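Local coordinates for xylose isomerase domain protein TIM barrel (Planctomyces limnophilus, PDB 3TVA) that binds a magnesium ion in a xylose isomerase-like TIM barrel and probably acts as an isomerase, at residues Gly228-Leu233 against Glu259-His264; Asn182-Asn187 against His211-Leu216; Gln31-Pro36 against Asp272-Leu277. All blocks are in the same frame, centred on the assembly; numbering follows the deposited sequence. Where two conformers were deposited one is given.

Contact 1: residues Gly228-Leu233 against Glu259-His264; sequences GQEVAL and EREIPH. With MG (magnesium ion), chain C.
One carboxylate oxygen of Glu230 carries most of this contact, gripped by two donors of the segment 259-264. The backbone N-H of Glu261 reaches OE2 of Glu230 along its syn lone pair at 3.1 Å, and Arg260 NH1 adds to the same OE2, at 3.0 Å, a salt bridge whose hydrogen bond is weak. Glutamate suits the place: with CG anti to the backbone N (chi1 -174°) and the chain extended, its carboxylate spans the distance from strand 229-231 to the opposing loop. OE2 lies at the edge of the guanidinium, in its plane, although the carboxylate plane is turned 62° from it. The guanidinium is flanked on both faces: Val231 C sits 3.9 Å above its centre on one, with Ala232 N offset toward the rim, and Ile262 CD1 lies over the opposite face, also toward the rim. Water 1 ties the same group to the strand, accepting from Arg260 NH1 at 2.9 Å and donating to Glu230 O. In this TIM barrel the segment 259-264 is the loop that leaves barrel strand 256-258, and it opens with a magnesium ligand, Glu259, whose OE1 is 2.5 Å from the ion. Asp184, His211 and Glu158 supply the other protein ligands. Further out, Arg260 bends at chi2 (90°), turning its NE to Asp272 of helix 266-287, a second salt bridge that fixes the guanidinium. Glu261 OE1 comes within 3.8 Å of Glu230 OE1, a like-charge approach that Arg260, and more weakly Lys213 through a long ion pair, are likely to ease.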
ATOM      1  N   GLY A 228      15.663   8.111  -0.837  1.00 28.14           N
ATOM      2  CA  GLY A 228      15.202   9.489  -0.844  1.00 30.04           C
ATOM      3  C   GLY A 228      14.619   9.804   0.532  1.00 30.49           C
ATOM      4  O   GLY A 228      14.752   9.012   1.465  1.00 31.81           O
ATOM      5  N   GLN A 229      13.965  10.950   0.676  1.00 27.94           N
ATOM      6  CA  GLN A 229      13.465  11.357   1.985  1.00 30.67           C
ATOM      7  C   GLN A 229      11.961  11.582   1.956  1.00 26.88           C
ATOM      8  O   GLN A 229      11.472  12.387   1.169  1.00 29.65           O
ATOM      9  CB  GLN A 229      14.159  12.651   2.430  1.00 36.67           C
ATOM     10  CG  GLN A 229      13.667  13.185   3.767  1.00 46.22           C
ATOM     11  CD  GLN A 229      14.150  14.607   4.055  1.00 60.66           C
ATOM     12  OE1 GLN A 229      14.864  15.217   3.249  1.00 63.63           O
ATOM     13  NE2 GLN A 229      13.754  15.141   5.212  1.00 64.92           N
ATOM     14  N   GLU A 230      11.224  10.894   2.818  1.00 25.38           N
ATOM     15  CA  GLU A 230       9.781  11.111   2.883  1.00 28.94           C
ATOM     16  C   GLU A 230       9.504  12.431   3.590  1.00 27.40           C
ATOM     17  O   GLU A 230      10.156  12.740   4.573  1.00 27.60           O
ATOM     18  CB  GLU A 230       9.067   9.965   3.605  1.00 31.81           C
ATOM     19  CG  GLU A 230       7.548  10.106   3.556  1.00 39.50           C
ATOM     20  CD  GLU A 230       6.804   9.142   4.481  1.00 43.36           C
ATOM     21  OE1 GLU A 230       7.367   8.081   4.838  1.00 47.69           O
ATOM     22  OE2 GLU A 230       5.649   9.458   4.851  1.00 40.46           O
ATOM     23  N   VAL A 231       8.557  13.213   3.073  1.00 27.99           N
ATOM     24  CA  VAL A 231       8.224  14.513   3.652  1.00 27.65           C
ATOM     25  C   VAL A 231       6.704  14.701   3.688  1.00 27.19           C
ATOM     26  O   VAL A 231       5.972  13.940   3.061  1.00 25.80           O
ATOM     27  CB  VAL A 231       8.859  15.675   2.845  1.00 30.73           C
ATOM     28  CG1 VAL A 231      10.375  15.646   2.961  1.00 27.24           C
ATOM     29  CG2 VAL A 231       8.429  15.602   1.380  1.00 24.00           C
ATOM     30  N   ALA A 232       6.242  15.716   4.418  1.00 25.67           N
ATOM     31  CA  ALA A 232       4.817  16.022   4.519  1.00 27.74           C
ATOM     32  C   ALA A 232       4.176  16.220   3.134  1.00 28.97           C
ATOM     33  O   ALA A 232       4.800  16.757   2.219  1.00 27.26           O
ATOM     34  CB  ALA A 232       4.603  17.263   5.395  1.00 31.01           C
ATOM     35  N   LEU A 233       2.935  15.764   2.990  1.00 28.54           N
ATOM     36  CA  LEU A 233       2.264  15.754   1.698  1.00 28.97           C
ATOM     37  C   LEU A 233       2.277  17.143   1.056  1.00 32.80           C
ATOM     38  O   LEU A 233       1.895  18.127   1.687  1.00 29.12           O
ATOM     39  CB  LEU A 233       0.821  15.284   1.858  1.00 28.43           C
ATOM     40  CG  LEU A 233       0.205  14.696   0.592  1.00 35.76           C
ATOM     41  CD1 LEU A 233       0.857  13.351   0.302  1.00 33.65           C
ATOM     42  CD2 LEU A 233      -1.310  14.560   0.707  1.00 35.70           C
ATOM     43  N   GLU A 259      -0.836   8.247   3.675  1.00 23.34           N
ATOM     44  CA  GLU A 259       0.120   7.488   4.448  1.00 25.99           C
ATOM     45  C   GLU A 259       1.274   8.391   4.848  1.00 29.94           C
ATOM     46  O   GLU A 259       1.886   9.019   3.993  1.00 26.51           O
ATOM     47  CB  GLU A 259       0.653   6.309   3.641  1.00 20.57           C
ATOM     48  CG  GLU A 259       1.584   5.431   4.470  1.00 25.96           C
ATOM     49  CD  GLU A 259       2.079   4.244   3.678  1.00 31.17           C
ATOM     50  OE1 GLU A 259       2.592   4.476   2.576  1.00 26.32           O
ATOM     51  OE2 GLU A 259       1.930   3.095   4.143  1.00 31.37           O
ATOM     52  N   ARG A 260       1.548   8.498   6.144  1.00 30.36           N
ATOM     53  CA  ARG A 260       2.733   9.225   6.584  1.00 29.37           C
ATOM     54  C   ARG A 260       3.429   8.388   7.628  1.00 31.26           C
ATOM     55  O   ARG A 260       2.925   8.258   8.762  1.00 30.23           O
ATOM     56  CB  ARG A 260       2.311  10.561   7.189  1.00 26.43           C
ATOM     57  CG  ARG A 260       3.451  11.416   7.701  1.00 28.62           C
ATOM     58  CD  ARG A 260       3.994  12.345   6.622  1.00 28.25           C
ATOM     59  NE  ARG A 260       5.081  13.168   7.143  1.00 28.91           N
ATOM     60  CZ  ARG A 260       6.364  12.820   7.118  1.00 32.76           C
ATOM     61  NH1 ARG A 260       6.733  11.651   6.589  1.00 27.41           N
ATOM     62  NH2 ARG A 260       7.279  13.639   7.631  1.00 37.08           N
ATOM     63  N   GLU A 261       4.617   7.864   7.331  1.00 30.35           N
ATOM     64  CA  GLU A 261       5.090   6.922   8.311  1.00 36.46           C
ATOM     65  C   GLU A 261       6.137   7.596   9.166  1.00 38.77           C
ATOM     66  O   GLU A 261       7.332   7.512   8.897  1.00 42.73           O
ATOM     67  CB  GLU A 261       5.745   5.756   7.565  1.00 41.27           C
ATOM     68  CG  GLU A 261       5.008   5.335   6.295  1.00 46.99           C
ATOM     69  CD  GLU A 261       5.683   4.167   5.577  1.00 59.32           C
ATOM     70  OE1 GLU A 261       6.478   4.426   4.647  1.00 65.02           O
ATOM     71  OE2 GLU A 261       5.416   2.994   5.936  1.00 60.52           O
ATOM     72  N   ILE A 262       5.677   8.103  10.298  1.00 34.69           N
ATOM     73  CA  ILE A 262       6.530   8.530  11.382  1.00 38.22           C
ATOM     74  C   ILE A 262       5.784   8.216  12.672  1.00 42.10           C
ATOM     75  O   ILE A 262       5.512   9.120  13.469  1.00 43.21           O
ATOM     76  CB  ILE A 262       6.871  10.048  11.272  1.00 43.80           C
ATOM     77  CG1 ILE A 262       5.613  10.885  11.010  1.00 40.00           C
ATOM     78  CG2 ILE A 262       7.853  10.297  10.133  1.00 40.82           C
ATOM     79  CD1 ILE A 262       5.866  12.384  11.003  1.00 39.52           C
ATOM     80  N   PRO A 263       5.491   6.924  12.916  1.00 46.47           N
ATOM     81  CA  PRO A 263       4.741   6.592  14.132  1.00 46.74           C
ATOM     82  C   PRO A 263       5.549   6.874  15.395  1.00 45.99           C
ATOM     83  O   PRO A 263       4.981   6.868  16.491  1.00 45.58           O
ATOM     84  CB  PRO A 263       4.472   5.090  13.979  1.00 48.66           C
ATOM     85  CG  PRO A 263       5.542   4.604  13.053  1.00 48.49           C
ATOM     86  CD  PRO A 263       5.729   5.728  12.083  1.00 46.04           C
ATOM     87  N   HIS A 264       6.858   7.075  15.242  1.00 46.79           N
ATOM     88  CA  HIS A 264       7.734   7.408  16.373  1.00 51.89           C
ATOM     89  C   HIS A 264       7.495   8.835  16.874  1.00 52.46           C
ATOM     90  O   HIS A 264       7.947   9.203  17.955  1.00 54.04           O
ATOM     91  CB  HIS A 264       9.206   7.231  15.985  1.00 54.76           C
ATOM     92  CG  HIS A 264       9.650   8.136  14.877  1.00 59.37           C
ATOM     93  ND1 HIS A 264       9.346   7.897  13.552  1.00 61.00           N
ATOM     94  CD2 HIS A 264      10.368   9.285  14.896  1.00 62.00           C
ATOM     95  CE1 HIS A 264       9.860   8.858  12.805  1.00 60.95           C
ATOM     96  NE2 HIS A 264      10.485   9.713  13.595  1.00 62.36           N
TER
HETATM   97 MG    MG C 291       2.506   2.979   0.625  1.00  7.92          MG
HETATM   98  O   HOH W   1       9.507  11.290   7.184  1.00 43.68           O

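Contact 2: residues Asn182-Asn187 against His211-Leu216; sequences NFDPAN and HCKDAL. With MG (magnesium ion), chain C.
One magnesium ion is shared by the two segments: Asp184 OD2 lies 2.4 Å and His211 ND1 2.5 Å from it, with Glu158 and Glu259 completing the protein ligands. Among the charged and polar pairs, Lys213 NZ makes a salt bridge to the same Asp184 OD2 at 2.9 Å, approaching from above the carboxylate plane after bends at chi2 and chi3; the ammonium would probably offset the negative charge gathered at the ion. The other oxygen, OD1, caps helix 185-190, accepting from Asn187 N at 3.2 Å and weakly from Ala186 N. Between backbones, His211 N bonds nearly straight (170°) to Phe183 O, one rung between parallel neighbouring strands 179-183 and 207-216 of the TIM barrel, whose C-terminal ends bear the metal site. Against the imidazole, Asn182 ND2 stands 3.0 Å above the ring centre, the amide tilted 62° and held by Ser209 and Glu158, while Gln39 takes His211 NE2. An alanine in place of His211 would lose the ND1 ligand and the ring beneath Asn182, and would probably weaken magnesium binding. Apolar packing centres on Ala186, whose small side chain puts CB 3.5 Å from Lys213 CD and against Ala215 CB.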
ATOM      1  N   ASN A 182      -1.751  -1.366  -5.470  1.00 14.23           N
ATOM      2  CA  ASN A 182      -1.921  -0.189  -4.625  1.00 15.25           C
ATOM      3  C   ASN A 182      -0.829   0.793  -5.003  1.00 17.58           C
ATOM      4  O   ASN A 182       0.353   0.580  -4.683  1.00 15.37           O
ATOM      5  CB  ASN A 182      -1.794  -0.520  -3.133  1.00 13.50           C
ATOM      6  CG  ASN A 182      -2.077   0.698  -2.251  1.00 20.77           C
ATOM      7  OD1 ASN A 182      -3.238   1.019  -1.965  1.00 18.85           O
ATOM      8  ND2 ASN A 182      -1.018   1.399  -1.838  1.00 19.07           N
ATOM      9  N   PHE A 183      -1.211   1.887  -5.648  1.00 15.13           N
ATOM     10  CA  PHE A 183      -0.201   2.778  -6.195  1.00 15.65           C
ATOM     11  C   PHE A 183       0.307   3.769  -5.148  1.00 16.49           C
ATOM     12  O   PHE A 183      -0.483   4.471  -4.494  1.00 15.16           O
ATOM     13  CB  PHE A 183      -0.706   3.521  -7.440  1.00 13.90           C
ATOM     14  CG  PHE A 183       0.405   4.196  -8.215  1.00 16.99           C
ATOM     15  CD1 PHE A 183       0.709   5.529  -8.001  1.00 13.68           C
ATOM     16  CD2 PHE A 183       1.171   3.475  -9.128  1.00 16.92           C
ATOM     17  CE1 PHE A 183       1.753   6.144  -8.694  1.00 15.89           C
ATOM     18  CE2 PHE A 183       2.215   4.080  -9.830  1.00 19.42           C
ATOM     19  CZ  PHE A 183       2.511   5.409  -9.611  1.00 16.34           C
ATOM     20  N   ASP A 184       1.626   3.801  -4.984  1.00 13.57           N
ATOM     21  CA  ASP A 184       2.294   4.735  -4.068  1.00 16.50           C
ATOM     22  C   ASP A 184       3.401   5.513  -4.782  1.00 17.14           C
ATOM     23  O   ASP A 184       4.498   5.006  -4.964  1.00 20.97           O
ATOM     24  CB  ASP A 184       2.855   4.044  -2.822  1.00 17.12           C
ATOM     25  CG  ASP A 184       3.467   5.042  -1.829  1.00 22.15           C
ATOM     26  OD1 ASP A 184       3.947   6.123  -2.226  1.00 19.82           O
ATOM     27  OD2 ASP A 184       3.460   4.775  -0.623  1.00 19.60           O
ATOM     28  N   PRO A 185       3.101   6.727  -5.241  1.00 19.95           N
ATOM     29  CA  PRO A 185       4.109   7.471  -6.014  1.00 19.32           C
ATOM     30  C   PRO A 185       5.387   7.805  -5.227  1.00 22.30           C
ATOM     31  O   PRO A 185       6.463   7.883  -5.826  1.00 21.26           O
ATOM     32  CB  PRO A 185       3.366   8.743  -6.405  1.00 17.80           C
ATOM     33  CG  PRO A 185       2.380   8.955  -5.276  1.00 21.14           C
ATOM     34  CD  PRO A 185       2.000   7.584  -4.766  1.00 19.27           C
ATOM     35  N   ALA A 186       5.283   8.007  -3.912  1.00 18.08           N
ATOM     36  CA  ALA A 186       6.453   8.376  -3.137  1.00 17.91           C
ATOM     37  C   ALA A 186       7.469   7.245  -3.109  1.00 21.83           C
ATOM     38  O   ALA A 186       8.678   7.504  -3.082  1.00 21.58           O
ATOM     39  CB  ALA A 186       6.066   8.791  -1.717  1.00 18.32           C
ATOM     40  N   ASN A 187       6.992   5.999  -3.156  1.00 18.11           N
ATOM     41  CA  ASN A 187       7.896   4.846  -3.139  1.00 18.76           C
ATOM     42  C   ASN A 187       8.887   4.855  -4.297  1.00 20.86           C
ATOM     43  O   ASN A 187      10.052   4.523  -4.123  1.00 24.42           O
ATOM     44  CB  ASN A 187       7.134   3.508  -3.105  1.00 14.62           C
ATOM     45  CG  ASN A 187       6.432   3.266  -1.762  1.00 20.73           C
ATOM     46  OD1 ASN A 187       6.623   4.019  -0.806  1.00 21.41           O
ATOM     47  ND2 ASN A 187       5.639   2.199  -1.684  1.00 16.25           N
ATOM     48  N   HIS A 211      -2.024   5.206  -2.326  1.00 18.07           N
ATOM     49  CA  HIS A 211      -1.549   5.947  -1.178  1.00 19.86           C
ATOM     50  C   HIS A 211      -1.155   7.357  -1.596  1.00 22.92           C
ATOM     51  O   HIS A 211      -0.566   7.564  -2.665  1.00 24.64           O
ATOM     52  CB  HIS A 211      -0.389   5.203  -0.509  1.00 17.80           C
ATOM     53  CG  HIS A 211      -0.828   3.963   0.206  1.00 21.66           C
ATOM     54  ND1 HIS A 211       0.045   2.985   0.623  1.00 17.08           N
ATOM     55  CD2 HIS A 211      -2.064   3.538   0.568  1.00 23.21           C
ATOM     56  CE1 HIS A 211      -0.625   2.005   1.202  1.00 19.46           C
ATOM     57  NE2 HIS A 211      -1.909   2.317   1.187  1.00 22.88           N
ATOM     58  N   CYS A 212      -1.527   8.331  -0.772  1.00 20.43           N
ATOM     59  CA  CYS A 212      -1.054   9.685  -0.962  1.00 17.70           C
ATOM     60  C   CYS A 212       0.069   9.906   0.021  1.00 22.66           C
ATOM     61  O   CYS A 212      -0.154  10.001   1.229  1.00 23.06           O
ATOM     62  CB  CYS A 212      -2.173  10.699  -0.717  1.00 19.71           C
ATOM     63  SG  CYS A 212      -3.449  10.592  -1.991  1.00 29.56           S
ATOM     64  N   LYS A 213       1.278   9.985  -0.521  1.00 23.46           N
ATOM     65  CA  LYS A 213       2.483  10.140   0.277  1.00 25.01           C
ATOM     66  C   LYS A 213       3.459  10.925  -0.595  1.00 23.59           C
ATOM     67  O   LYS A 213       3.352  10.893  -1.824  1.00 20.35           O
ATOM     68  CB  LYS A 213       3.060   8.770   0.651  1.00 19.46           C
ATOM     69  CG  LYS A 213       4.135   8.858   1.726  1.00 27.32           C
ATOM     70  CD  LYS A 213       5.217   7.811   1.556  1.00 31.50           C
ATOM     71  CE  LYS A 213       4.741   6.452   1.891  1.00 29.41           C
ATOM     72  NZ  LYS A 213       5.558   5.384   1.215  1.00 24.58           N
ATOM     73  N   ASP A 214       4.403  11.635   0.017  1.00 21.34           N
ATOM     74  CA  ASP A 214       5.316  12.480  -0.759  1.00 23.55           C
ATOM     75  C   ASP A 214       6.770  12.221  -0.355  1.00 22.82           C
ATOM     76  O   ASP A 214       7.041  11.759   0.758  1.00 22.31           O
ATOM     77  CB  ASP A 214       4.962  13.961  -0.558  1.00 22.74           C
ATOM     78  CG  ASP A 214       5.311  14.837  -1.773  1.00 25.89           C
ATOM     79  OD1 ASP A 214       6.077  14.399  -2.664  1.00 26.41           O
ATOM     80  OD2 ASP A 214       4.818  15.984  -1.824  1.00 24.20           O
ATOM     81  N   ALA A 215       7.703  12.519  -1.254  1.00 21.99           N
ATOM     82  CA  ALA A 215       9.118  12.305  -0.966  1.00 25.28           C
ATOM     83  C   ALA A 215      10.009  13.191  -1.822  1.00 26.72           C
ATOM     84  O   ALA A 215       9.585  13.681  -2.870  1.00 28.86           O
ATOM     85  CB  ALA A 215       9.486  10.834  -1.171  1.00 20.41           C
ATOM     86  N   LEU A 216      11.247  13.374  -1.373  1.00 24.40           N
ATOM     87  CA  LEU A 216      12.265  14.096  -2.134  1.00 25.07           C
ATOM     88  C   LEU A 216      13.223  13.085  -2.750  1.00 26.51           C
ATOM     89  O   LEU A 216      13.586  12.100  -2.100  1.00 24.65           O
ATOM     90  CB  LEU A 216      13.050  15.038  -1.211  1.00 28.51           C
ATOM     91  CG  LEU A 216      12.261  16.171  -0.544  1.00 33.24           C
ATOM     92  CD1 LEU A 216      13.120  16.893   0.521  1.00 34.97           C
ATOM     93  CD2 LEU A 216      11.747  17.176  -1.604  1.00 29.85           C
TER
HETATM   94 MG    MG C 291       2.506   2.979   0.625  1.00  7.92          MG

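Contact 3: residues Gln31-Pro36 against Asp272-Leu277; sequences QDLKVP and DLASAL
Leu33 meets the side of helix 266-287 with both branches of its fork. Its CG stands anti to the carbonyl carbon and its chi2 is anti as well; CD1 touches CB of Leu273 at 3.9 Å, while CD2 rests 4.2 Å from CB of Ala274. Leu33 and Leu273 cross at about a right angle, so the contact is made by a methyl tip against the root of the other side chain. Ala274 suits the flank of the helix, because it offers CD2 a single methyl to rest against. Leu277, one helical turn beyond Leu273, takes a different conformation: its CG is anti to the backbone N (chi1 174°) and chi2 is near 51°, the two torsions together carrying CD2 across to segment 31-36. There CD2 lies 3.8 Å from Leu33 O, near Leu33 CB, and 4.2 Å from CG1 of the beta-branched Val35. Between Leu33 and Val35 the chain leaves helix 27-32 through a Schellman motif, with Lys34 at positive phi (66°), and both flanking side chains point toward helix 266-287. The contact thus joins the first helix after strand 13-18 to the last helix of the TIM barrel, closing the ring of outer helices. Every side-chain pair here is aliphatic, which implies cohesion through dispersion and the exclusion of water, with shape rather than bond direction setting the fit.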
ATOM      1  N   GLN A  31     -10.651   8.528  13.647  1.00 37.98           N
ATOM      2  CA  GLN A  31     -11.935   8.981  14.172  1.00 43.31           C
ATOM      3  C   GLN A  31     -11.963  10.472  14.460  1.00 43.71           C
ATOM      4  O   GLN A  31     -12.907  11.173  14.063  1.00 45.28           O
ATOM      5  CB  GLN A  31     -12.236   8.258  15.481  1.00 52.95           C
ATOM      6  CG  GLN A  31     -12.961   6.949  15.351  1.00 55.49           C
ATOM      7  CD  GLN A  31     -13.486   6.466  16.693  1.00 60.62           C
ATOM      8  OE1 GLN A  31     -14.603   6.800  17.098  1.00 60.12           O
ATOM      9  NE2 GLN A  31     -12.669   5.691  17.396  1.00 63.44           N
ATOM     10  N   ASP A  32     -10.937  10.931  15.176  0.53 44.76           N
ATOM     11  CA  ASP A  32     -10.769  12.343  15.504  0.53 47.49           C
ATOM     12  C   ASP A  32     -10.785  13.196  14.230  0.53 46.22           C
ATOM     13  O   ASP A  32     -11.440  14.231  14.174  0.53 47.79           O
ATOM     14  CB  ASP A  32      -9.457  12.568  16.279  0.53 49.20           C
ATOM     15  CG  ASP A  32      -9.415  11.821  17.619  0.53 52.30           C
ATOM     16  OD1 ASP A  32     -10.489  11.541  18.194  0.53 53.23           O
ATOM     17  OD2 ASP A  32      -8.299  11.523  18.106  0.53 52.65           O
ATOM     18  N   LEU A  33     -10.071  12.736  13.207  1.00 45.12           N
ATOM     19  CA  LEU A  33      -9.991  13.435  11.916  1.00 45.61           C
ATOM     20  C   LEU A  33     -11.265  13.290  11.072  1.00 41.03           C
ATOM     21  O   LEU A  33     -11.433  13.978  10.066  1.00 36.14           O
ATOM     22  CB  LEU A  33      -8.791  12.929  11.116  1.00 42.52           C
ATOM     23  CG  LEU A  33      -7.430  13.166  11.760  1.00 43.62           C
ATOM     24  CD1 LEU A  33      -6.322  12.512  10.920  1.00 41.03           C
ATOM     25  CD2 LEU A  33      -7.200  14.660  11.939  1.00 43.87           C
ATOM     26  N   LYS A  34     -12.140  12.373  11.483  1.00 41.53           N
ATOM     27  CA  LYS A  34     -13.436  12.160  10.842  1.00 42.54           C
ATOM     28  C   LYS A  34     -13.373  11.632   9.410  1.00 38.64           C
ATOM     29  O   LYS A  34     -14.312  11.829   8.637  1.00 37.33           O
ATOM     30  CB  LYS A  34     -14.279  13.448  10.885  1.00 43.02           C
ATOM     31  CG  LYS A  34     -14.595  13.947  12.294  1.00 46.18           C
ATOM     32  CD  LYS A  34     -15.399  15.242  12.227  0.81 51.50           C
ATOM     33  CE  LYS A  34     -15.952  15.640  13.587  0.72 57.91           C
ATOM     34  NZ  LYS A  34     -14.867  15.960  14.554  0.64 62.24           N
ATOM     35  N   VAL A  35     -12.287  10.943   9.061  1.00 34.27           N
ATOM     36  CA  VAL A  35     -12.200  10.306   7.750  1.00 28.62           C
ATOM     37  C   VAL A  35     -13.146   9.110   7.682  1.00 27.38           C
ATOM     38  O   VAL A  35     -13.303   8.386   8.663  1.00 28.29           O
ATOM     39  CB  VAL A  35     -10.748   9.895   7.382  1.00 34.55           C
ATOM     40  CG1 VAL A  35      -9.820  11.091   7.549  1.00 36.32           C
ATOM     41  CG2 VAL A  35     -10.274   8.730   8.236  1.00 32.10           C
ATOM     42  N   PRO A  36     -13.839   8.948   6.544  1.00 26.35           N
ATOM     43  CA  PRO A  36     -14.779   7.844   6.304  1.00 27.38           C
ATOM     44  C   PRO A  36     -14.148   6.454   6.070  1.00 26.23           C
ATOM     45  O   PRO A  36     -14.844   5.451   6.230  1.00 23.49           O
ATOM     46  CB  PRO A  36     -15.539   8.305   5.052  1.00 27.81           C
ATOM     47  CG  PRO A  36     -14.517   9.126   4.293  1.00 28.97           C
ATOM     48  CD  PRO A  36     -13.744   9.855   5.381  1.00 28.27           C
ATOM     49  N   ASP A 272       0.608  16.010  10.214  1.00 32.52           N
ATOM     50  CA  ASP A 272       0.830  15.876   8.771  1.00 30.20           C
ATOM     51  C   ASP A 272      -0.367  15.216   8.114  1.00 32.97           C
ATOM     52  O   ASP A 272      -0.684  15.510   6.957  1.00 34.67           O
ATOM     53  CB  ASP A 272       2.127  15.115   8.451  1.00 32.95           C
ATOM     54  CG  ASP A 272       3.387  15.884   8.871  1.00 40.27           C
ATOM     55  OD1 ASP A 272       3.285  17.085   9.219  1.00 41.88           O
ATOM     56  OD2 ASP A 272       4.485  15.284   8.847  1.00 41.16           O
ATOM     57  N   LEU A 273      -1.034  14.320   8.841  1.00 30.51           N
ATOM     58  CA  LEU A 273      -2.287  13.755   8.341  1.00 32.60           C
ATOM     59  C   LEU A 273      -3.331  14.871   8.176  1.00 32.25           C
ATOM     60  O   LEU A 273      -4.042  14.920   7.172  1.00 32.66           O
ATOM     61  CB  LEU A 273      -2.818  12.641   9.250  1.00 33.85           C
ATOM     62  CG  LEU A 273      -2.011  11.334   9.320  1.00 37.18           C
ATOM     63  CD1 LEU A 273      -2.758  10.273  10.117  1.00 38.77           C
ATOM     64  CD2 LEU A 273      -1.659  10.801   7.942  1.00 29.22           C
ATOM     65  N   ALA A 274      -3.404  15.769   9.156  1.00 26.09           N
ATOM     66  CA  ALA A 274      -4.371  16.862   9.120  1.00 30.05           C
ATOM     67  C   ALA A 274      -4.102  17.881   7.993  1.00 34.41           C
ATOM     68  O   ALA A 274      -5.038  18.327   7.327  1.00 36.04           O
ATOM     69  CB  ALA A 274      -4.457  17.564  10.490  1.00 29.00           C
ATOM     70  N   SER A 275      -2.843  18.263   7.787  1.00 30.15           N
ATOM     71  CA  SER A 275      -2.523  19.137   6.661  1.00 31.58           C
ATOM     72  C   SER A 275      -2.700  18.400   5.308  1.00 29.95           C
ATOM     73  O   SER A 275      -3.136  18.994   4.320  1.00 28.59           O
ATOM     74  CB  SER A 275      -1.121  19.744   6.805  1.00 35.77           C
ATOM     75  OG  SER A 275      -0.117  18.752   6.699  1.00 43.49           O
ATOM     76  N   ALA A 276      -2.399  17.104   5.274  1.00 25.91           N
ATOM     77  CA  ALA A 276      -2.640  16.315   4.073  1.00 26.07           C
ATOM     78  C   ALA A 276      -4.131  16.317   3.752  1.00 26.04           C
ATOM     79  O   ALA A 276      -4.532  16.483   2.598  1.00 25.98           O
ATOM     80  CB  ALA A 276      -2.126  14.873   4.242  1.00 20.26           C
ATOM     81  N   LEU A 277      -4.945  16.145   4.786  1.00 25.15           N
ATOM     82  CA  LEU A 277      -6.392  16.106   4.634  1.00 29.65           C
ATOM     83  C   LEU A 277      -6.919  17.432   4.065  1.00 31.28           C
ATOM     84  O   LEU A 277      -7.791  17.444   3.184  1.00 28.04           O
ATOM     85  CB  LEU A 277      -7.048  15.758   5.980  1.00 36.70           C
ATOM     86  CG  LEU A 277      -8.572  15.782   6.124  1.00 45.12           C
ATOM     87  CD1 LEU A 277      -9.235  14.986   5.024  1.00 46.93           C
ATOM     88  CD2 LEU A 277      -8.988  15.235   7.480  1.00 49.22           C
TER

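Contact 2 is wholly buried, whereas contact 1 lies nearer the surface and contact 3 is partly buried among the outer helices. Contacts 1 and 2 share the magnesium and one sheet: strand 229-231 pairs antiparallel with strand 207-216, and the N-H of Glu259 probably bonds to the carbonyl of Cys212. Their chemistry is largely ionic and polar, with metal ligands and charged pairs, while contact 3 is purely aliphatic, its centre about 17 Å from that of contact 2 with no touch between them. Helix 266-287 nevertheless brings contact 3 up against contact 1, Ala276 packing on Leu233.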